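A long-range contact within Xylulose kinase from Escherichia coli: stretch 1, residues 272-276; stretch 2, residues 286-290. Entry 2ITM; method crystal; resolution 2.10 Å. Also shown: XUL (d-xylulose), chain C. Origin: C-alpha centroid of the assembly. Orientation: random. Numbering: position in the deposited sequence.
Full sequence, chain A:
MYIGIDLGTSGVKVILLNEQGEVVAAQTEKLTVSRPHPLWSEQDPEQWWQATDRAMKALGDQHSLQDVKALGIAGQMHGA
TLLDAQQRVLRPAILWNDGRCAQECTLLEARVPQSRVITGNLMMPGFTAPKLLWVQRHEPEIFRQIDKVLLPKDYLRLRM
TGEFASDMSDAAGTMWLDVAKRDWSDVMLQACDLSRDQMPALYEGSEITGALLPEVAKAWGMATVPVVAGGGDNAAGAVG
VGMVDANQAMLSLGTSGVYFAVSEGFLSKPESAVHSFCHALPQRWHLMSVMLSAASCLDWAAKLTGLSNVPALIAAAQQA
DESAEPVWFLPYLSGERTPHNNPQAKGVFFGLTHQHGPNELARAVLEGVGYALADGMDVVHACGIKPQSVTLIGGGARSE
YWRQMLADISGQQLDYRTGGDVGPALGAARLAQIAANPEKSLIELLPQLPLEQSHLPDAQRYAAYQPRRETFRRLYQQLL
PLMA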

# COMPACT_ATOMS: atom_id res chain seq x y z
N SER A 272 9.56 10.36 -25.46
CA SER A 272 9.31 9.02 -25.95
C SER A 272 10.25 8.22 -25.05
O SER A 272 10.98 8.79 -24.26
CB SER A 272 9.23 9.03 -27.48
OG SER A 272 9.23 7.73 -28.02
N ALA A 273 10.23 6.91 -25.20
CA ALA A 273 10.77 5.98 -24.22
C ALA A 273 10.80 4.75 -25.12
O ALA A 273 10.96 3.63 -24.65
CB ALA A 273 10.34 5.60 -22.83
N VAL A 274 10.62 4.96 -26.41
CA VAL A 274 11.00 3.95 -27.36
C VAL A 274 12.39 4.21 -27.90
O VAL A 274 12.71 5.29 -28.34
CB VAL A 274 9.98 3.81 -28.47
CG1 VAL A 274 10.38 2.73 -29.41
CG2 VAL A 274 8.65 3.49 -27.89
N HIS A 275 13.22 3.19 -27.85
CA HIS A 275 14.54 3.30 -28.42
C HIS A 275 14.66 2.73 -29.82
O HIS A 275 14.02 1.75 -30.15
CB HIS A 275 15.57 2.72 -27.49
CG HIS A 275 15.71 3.51 -26.23
ND1 HIS A 275 15.62 2.94 -24.98
CD2 HIS A 275 15.88 4.83 -26.03
CE1 HIS A 275 15.75 3.88 -24.07
NE2 HIS A 275 15.91 5.03 -24.68
N SER A 276 15.47 3.40 -30.62
CA SER A 276 15.67 3.02 -32.00
C SER A 276 17.15 2.80 -32.28
O SER A 276 17.96 3.70 -32.10
CB SER A 276 15.08 4.06 -32.94
OG SER A 276 15.28 3.73 -34.29
N HIS A 286 15.64 -1.67 -35.64
CA HIS A 286 14.66 -2.08 -34.64
C HIS A 286 14.31 -1.03 -33.60
O HIS A 286 15.07 -0.11 -33.33
CB HIS A 286 15.06 -3.38 -33.96
CG HIS A 286 16.00 -3.21 -32.81
ND1 HIS A 286 17.36 -3.35 -32.93
CD2 HIS A 286 15.77 -2.93 -31.51
CE1 HIS A 286 17.93 -3.16 -31.76
NE2 HIS A 286 16.99 -2.90 -30.88
N LEU A 287 13.13 -1.18 -33.03
CA LEU A 287 12.72 -0.42 -31.87
C LEU A 287 12.79 -1.34 -30.67
O LEU A 287 12.67 -2.54 -30.79
CB LEU A 287 11.30 0.10 -32.04
CG LEU A 287 11.10 1.49 -32.61
CD1 LEU A 287 12.12 1.80 -33.64
CD2 LEU A 287 9.74 1.64 -33.19
N MET A 288 12.98 -0.75 -29.51
CA MET A 288 12.88 -1.50 -28.28
C MET A 288 12.43 -0.66 -27.09
O MET A 288 12.62 0.54 -27.06
CB MET A 288 14.16 -2.29 -27.99
CG MET A 288 15.13 -1.63 -27.05
SD MET A 288 14.58 -1.68 -25.34
CE MET A 288 15.99 -2.37 -24.53
N SER A 289 11.80 -1.33 -26.14
CA SER A 289 11.36 -0.70 -24.92
C SER A 289 11.49 -1.66 -23.77
O SER A 289 11.10 -2.81 -23.87
CB SER A 289 9.92 -0.23 -25.06
OG SER A 289 9.50 0.43 -23.90
N VAL A 290 12.06 -1.18 -22.67
CA VAL A 290 12.05 -1.93 -21.45
C VAL A 290 10.61 -2.16 -21.00
O VAL A 290 9.79 -1.27 -21.06
CB VAL A 290 12.88 -1.29 -20.34
CG1 VAL A 290 12.86 -2.14 -19.11
CG2 VAL A 290 14.29 -1.12 -20.80
C1 XUL C . 19.20 -0.79 -23.04
C2 XUL C . 18.91 -2.24 -22.71
C3 XUL C . 20.00 -3.24 -22.86
C4 XUL C . 20.31 -3.71 -21.47
C5 XUL C . 21.65 -4.41 -21.36
O1 XUL C . 19.06 -0.54 -24.41
O2 XUL C . 17.90 -2.54 -21.78
O3 XUL C . 21.12 -2.53 -23.31
O4 XUL C . 20.31 -2.55 -20.69
O5 XUL C . 22.27 -4.38 -22.60
O HOH W 1 12.54 1.62 -22.92

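Stretch 1 enters this contact as a loop and becomes a strand at His-275, where it pairs with the strand of stretch 2; the end-to-end directions of the touching parts lie 163° apart, so the two run antiparallel. At the start, Ser-272 does not reach the partner stretch. Ser-272 OG instead accepts a weak hydrogen bond from Val-274 N (3.5 Å), an interaction local to the loop, and it is also hydrogen-bonded elsewhere in the structure. Both Ser-272 and Ala-273 are poorly ordered.

Ala-273 meets stretch 2 through its carbonyl rather than its methyl group. Ala-273 O lies 3.6 Å from Ser-289 OG and accepts a hydrogen bond from water 1 (3.1 Å to the water O). The O of water 1 in turn accepts a hydrogen bond from Val-290 N at 2.9 Å, so a single solvent molecule links the backbones just beyond the point where direct strand pairing ends.

Val-274 supplies the apolar part of the contact. With chi1 in the t well, Val-274 brings CG1 to 3.5 Å from Leu-287 CG, a close packing of two branched side chains, both buried.

His-275 is the centre of the pairing and has more of its surface covered by the other stretch than any other residue here. It forms an antiparallel hydrogen-bonded pair with Met-288: His-275 N donates to Met-288 O at 2.8 Å, and Met-288 N donates back to His-275 O, also at 2.8 Å. The N-H...O angles of 163° and 152° make both bonds well directed. His-275 O also receives a CA-H...O contact from Leu-287 CA at 3.1 Å, so the carbonyl is approached by two neighbouring groups of the opposing backbone. The two side chains share one face of the sheet, with His-275 CB 4.4 Å from Met-288 CG, but the end of the histidine leads away from stretch 2. Its ND1 is buried by the contact and has no partner in the model. The methionine extends to the bound d-xylulose, where Met-288 CE comes within 3.4 Å of XUL O2.

Ser-276 pairs with Leu-287 in the next, non-hydrogen-bonded position, and the CA atoms of Ser-276 and Leu-287 close to 4.5 Å. Backbone contact persists through a CA-H...O interaction from Ser-276 CA to His-286 O (3.5 Å). On the sheet face shared by Ser-276 and Leu-287, Ser-276 OG packs 3.8 Å from Leu-287 CD1, while its hydrogen-bonding capacity is met elsewhere in the structure.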